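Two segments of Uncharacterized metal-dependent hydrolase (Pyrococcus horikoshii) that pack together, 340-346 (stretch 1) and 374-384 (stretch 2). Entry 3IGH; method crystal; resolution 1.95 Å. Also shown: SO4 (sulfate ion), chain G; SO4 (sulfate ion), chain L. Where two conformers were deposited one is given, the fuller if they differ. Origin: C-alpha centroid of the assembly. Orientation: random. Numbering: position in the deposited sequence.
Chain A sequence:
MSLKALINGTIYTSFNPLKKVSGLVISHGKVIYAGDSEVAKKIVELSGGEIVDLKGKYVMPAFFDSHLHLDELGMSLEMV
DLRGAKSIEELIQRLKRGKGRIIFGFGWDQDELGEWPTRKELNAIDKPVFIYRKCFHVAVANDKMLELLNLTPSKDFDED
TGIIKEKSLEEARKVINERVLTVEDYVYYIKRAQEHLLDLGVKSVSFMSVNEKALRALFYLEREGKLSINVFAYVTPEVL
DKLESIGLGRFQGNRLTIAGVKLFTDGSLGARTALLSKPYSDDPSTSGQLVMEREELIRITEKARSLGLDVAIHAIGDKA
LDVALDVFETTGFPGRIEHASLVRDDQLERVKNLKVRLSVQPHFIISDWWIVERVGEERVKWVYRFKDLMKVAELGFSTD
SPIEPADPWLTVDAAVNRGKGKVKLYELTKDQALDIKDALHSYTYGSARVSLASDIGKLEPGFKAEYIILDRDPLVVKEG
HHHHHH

Stretch 1 (340-346) ASLVRDD
Stretch 2, residues 374-384: RVGEERVKWVY

The two stretches meet through one short beta bridge, Leu 342 with Val 383, their CA atoms 4.9 Å apart. The register runs Ser 341 with Tyr 384, Leu 342 with Val 383 and Val 343 with Trp 382 (CA to CA 5.1, 4.9 and 4.9 Å), so the two backbones run antiparallel through the bridge. Two nearly linear hydrogen bonds flank the bridged pair: Tyr 384 N to Ser 341 O at 2.9 Å and Val 343 N to Trp 382 O at 3.0 Å. Two CA-H...O contacts accompany them, Val 383 CA to Ser 341 O and Leu 342 CA to Trp 382 O, both 3.4 Å.

The bridge is a brief extended passage. Leu 342 (phi/psi -129/109) and Val 343 (-125/121) follow Ser 341 at -70/-33; Val 383 (-84/122) lies between Trp 382 at -85/-11 and Tyr 384 at 42/53. Ser 341 O and Trp 382 O, both acceptors, stand 3.3 Å apart without bonding each other; each receives its own N-H, from Tyr 384 and Val 343. Water 1 lies 2.9 Å from both Trp 382 O and Ala 340 O.

Stretch 2 arrives at the bridge through turns. Arg 374 and Val 375 are helical, and Gly 376 is the first residue to leave helical phi/psi, with positive phi (75/167), which favours glycine; an ideal CB on Gly 376 would clash with O3 of the chain L sulfate. That sulfate accepts from Glu 377 N (to O1, 3.0 Å) and Glu 378 N (to O3, 2.8 Å). Val 375 O is taken by Arg 379 NE at 2.6 Å, while Trp 382 N bonds Arg 379 O at 3.0 Å and Val 383 N bonds Val 380 O at 3.1 Å.

Trp 382 (chi1 m, chi2 -10°) points toward stretch 1 and has the largest covered area of either stretch. Arg 344 (m, t, m, chi4 -98°) lays its CG over one face of the six-membered ring, 3.5 Å from the centroid and 7° off the normal, so its aliphatic portion meets the aromatic surface. Its charged end is engaged by Asp 346 (chi1 p), with NH1 to OD1 at 2.9 Å in a salt bridge and NE to OD2 at 3.1 Å.

The indole N-H finds its acceptor in the chain G sulfate, probably from the crystallisation liquor: Trp 382 NE1 to O1 is 2.7 Å. Asp 345 N reaches the same O1 at 2.9 Å, so one oxygen links the stretches. Lys 381 NZ adds a weak bond to O4 at 3.4 Å; it remains 4.3 Å from Asp 345 OD2, beyond a salt bridge.

Leu 342 (m, t) supplies the apolar packing: CD1 lies 3.8 Å from Val 375 CG1, and CD2 lies 3.7 Å from Trp 382 CB and 3.6 Å from Val 383 CG2. Beyond it, Ser 341 (m) and Tyr 384 (m, chi2 -51°) share water 2, which hydrogen-bonds Ser 341 OG at 2.6 Å and Tyr 384 OH at 2.8 Å.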

# COMPACT_ATOMS: atom_id res chain seq x y z
N ALA A 340 -24.60 14.45 8.89
CA ALA A 340 -25.78 14.07 9.69
C ALA A 340 -26.43 15.30 10.32
O ALA A 340 -26.72 15.33 11.52
CB ALA A 340 -25.42 13.01 10.74
N SER A 341 -26.64 16.32 9.50
CA SER A 341 -26.99 17.67 9.97
C SER A 341 -28.40 17.77 10.55
O SER A 341 -28.63 18.53 11.48
CB SER A 341 -26.82 18.67 8.83
OG SER A 341 -25.52 18.58 8.27
N LEU A 342 -29.31 16.97 10.00
CA LEU A 342 -30.70 16.92 10.43
C LEU A 342 -31.07 15.47 10.70
O LEU A 342 -31.16 14.67 9.76
CB LEU A 342 -31.60 17.46 9.33
CG LEU A 342 -31.97 18.94 9.24
CD1 LEU A 342 -33.09 19.08 8.26
CD2 LEU A 342 -32.42 19.44 10.58
N VAL A 343 -31.26 15.13 11.97
CA VAL A 343 -31.62 13.77 12.38
C VAL A 343 -32.90 13.83 13.22
O VAL A 343 -32.92 14.49 14.25
CB VAL A 343 -30.49 13.11 13.22
CG1 VAL A 343 -30.91 11.72 13.70
CG2 VAL A 343 -29.18 13.04 12.43
N ARG A 344 -33.95 13.13 12.78
CA ARG A 344 -35.23 13.08 13.50
C ARG A 344 -35.12 12.16 14.72
O ARG A 344 -34.25 11.29 14.74
CB ARG A 344 -36.34 12.56 12.59
CG ARG A 344 -36.49 13.27 11.26
CD ARG A 344 -37.75 12.79 10.52
NE ARG A 344 -37.72 11.34 10.30
CZ ARG A 344 -37.34 10.75 9.17
NH1 ARG A 344 -37.34 9.43 9.10
NH2 ARG A 344 -36.96 11.46 8.12
N ASP A 345 -36.02 12.31 15.70
CA ASP A 345 -36.03 11.45 16.89
C ASP A 345 -36.13 9.96 16.53
O ASP A 345 -35.49 9.13 17.17
CB ASP A 345 -37.17 11.81 17.86
CG ASP A 345 -37.01 13.19 18.51
OD1 ASP A 345 -37.83 13.51 19.39
OD2 ASP A 345 -36.09 13.95 18.14
N ASP A 346 -36.91 9.65 15.49
CA ASP A 346 -37.09 8.26 15.03
C ASP A 346 -35.84 7.67 14.37
O ASP A 346 -35.63 6.45 14.38
CB ASP A 346 -38.31 8.14 14.11
CG ASP A 346 -38.23 9.07 12.90
OD1 ASP A 346 -37.54 8.73 11.92
OD2 ASP A 346 -38.89 10.13 12.92
N ARG A 374 -34.01 28.01 7.14
CA ARG A 374 -34.16 26.85 6.24
C ARG A 374 -35.14 25.79 6.76
O ARG A 374 -35.99 25.30 6.01
CB ARG A 374 -32.81 26.19 5.97
CG ARG A 374 -31.79 27.05 5.23
CD ARG A 374 -32.23 27.44 3.82
NE ARG A 374 -31.14 28.11 3.10
CZ ARG A 374 -30.86 29.41 3.20
NH1 ARG A 374 -29.84 29.91 2.51
NH2 ARG A 374 -31.58 30.20 3.98
N VAL A 375 -35.00 25.43 8.04
CA VAL A 375 -35.72 24.28 8.58
C VAL A 375 -36.89 24.62 9.50
O VAL A 375 -37.71 23.75 9.80
CB VAL A 375 -34.77 23.24 9.27
CG1 VAL A 375 -33.62 22.86 8.34
CG2 VAL A 375 -34.24 23.77 10.62
N GLY A 376 -36.96 25.87 9.95
CA GLY A 376 -38.05 26.28 10.85
C GLY A 376 -37.88 25.80 12.28
O GLY A 376 -37.07 24.90 12.56
N GLU A 377 -38.68 26.35 13.17
CA GLU A 377 -38.61 25.99 14.56
C GLU A 377 -39.01 24.60 14.91
O GLU A 377 -38.54 24.02 15.84
CB GLU A 377 -39.41 26.93 15.43
CG GLU A 377 -38.67 27.36 16.65
CD GLU A 377 -38.09 28.72 16.48
OE1 GLU A 377 -37.94 29.14 15.33
OE2 GLU A 377 -37.84 29.41 17.48
N GLU A 378 -39.92 24.07 14.14
CA GLU A 378 -40.40 22.71 14.35
C GLU A 378 -39.36 21.62 14.06
O GLU A 378 -39.52 20.49 14.52
CB GLU A 378 -41.69 22.45 13.56
CG GLU A 378 -42.89 23.29 14.01
CD GLU A 378 -43.09 23.29 15.53
OE1 GLU A 378 -43.47 22.24 16.08
OE2 GLU A 378 -42.87 24.35 16.16
N ARG A 379 -38.30 21.97 13.33
CA ARG A 379 -37.23 21.02 13.01
C ARG A 379 -35.90 21.38 13.68
O ARG A 379 -34.90 20.69 13.49
CB ARG A 379 -37.04 20.90 11.50
CG ARG A 379 -38.23 20.27 10.80
CD ARG A 379 -38.01 20.17 9.32
NE ARG A 379 -38.21 21.44 8.64
CZ ARG A 379 -38.42 21.56 7.34
NH1 ARG A 379 -38.48 20.48 6.56
NH2 ARG A 379 -38.60 22.76 6.81
N VAL A 380 -35.89 22.47 14.45
CA VAL A 380 -34.72 22.92 15.20
C VAL A 380 -34.06 21.84 16.09
O VAL A 380 -32.84 21.75 16.14
CB VAL A 380 -35.06 24.21 16.00
CG1 VAL A 380 -34.32 24.30 17.32
CG2 VAL A 380 -34.80 25.41 15.14
N LYS A 381 -34.88 21.01 16.73
CA LYS A 381 -34.37 19.94 17.61
C LYS A 381 -33.58 18.86 16.86
O LYS A 381 -32.82 18.11 17.48
CB LYS A 381 -35.51 19.31 18.41
CG LYS A 381 -36.61 18.66 17.58
CD LYS A 381 -37.63 17.95 18.46
CE LYS A 381 -39.00 17.87 17.79
NZ LYS A 381 -39.11 16.75 16.82
N TRP A 382 -33.74 18.81 15.54
CA TRP A 382 -33.04 17.84 14.70
C TRP A 382 -31.65 18.33 14.29
O TRP A 382 -30.86 17.55 13.76
CB TRP A 382 -33.80 17.57 13.41
CG TRP A 382 -35.22 17.07 13.53
CD1 TRP A 382 -35.86 16.64 14.66
CD2 TRP A 382 -36.14 16.91 12.45
NE1 TRP A 382 -37.15 16.25 14.34
CE2 TRP A 382 -37.34 16.40 13.00
CE3 TRP A 382 -36.07 17.16 11.07
CZ2 TRP A 382 -38.47 16.14 12.21
CZ3 TRP A 382 -37.18 16.89 10.29
CH2 TRP A 382 -38.37 16.39 10.86
N VAL A 383 -31.37 19.61 14.53
CA VAL A 383 -30.18 20.27 13.97
C VAL A 383 -28.92 20.03 14.80
O VAL A 383 -28.88 20.36 15.99
CB VAL A 383 -30.43 21.81 13.82
CG1 VAL A 383 -29.18 22.52 13.35
CG2 VAL A 383 -31.56 22.08 12.84
N TYR A 384 -27.89 19.48 14.15
CA TYR A 384 -26.55 19.27 14.75
C TYR A 384 -26.64 18.78 16.19
O TYR A 384 -26.05 19.37 17.12
CB TYR A 384 -25.72 20.56 14.67
CG TYR A 384 -25.45 21.02 13.25
CD1 TYR A 384 -24.93 20.15 12.27
CD2 TYR A 384 -25.69 22.34 12.88
CE1 TYR A 384 -24.70 20.60 10.97
CE2 TYR A 384 -25.46 22.79 11.60
CZ TYR A 384 -24.97 21.92 10.65
OH TYR A 384 -24.75 22.39 9.38
S SO4 G . -39.55 13.44 15.43
O1 SO4 G . -38.31 14.16 15.69
O2 SO4 G . -40.16 13.95 14.20
O3 SO4 G . -39.29 12.01 15.25
O4 SO4 G . -40.45 13.65 16.56
S SO4 L . -41.92 26.69 11.83
O1 SO4 L . -41.03 27.83 12.01
O2 SO4 L . -42.44 26.69 10.46
O3 SO4 L . -41.20 25.45 12.05
O4 SO4 L . -43.02 26.77 12.78
O HOH W 1 -28.18 16.41 13.82
O HOH W 2 -24.52 20.71 7.20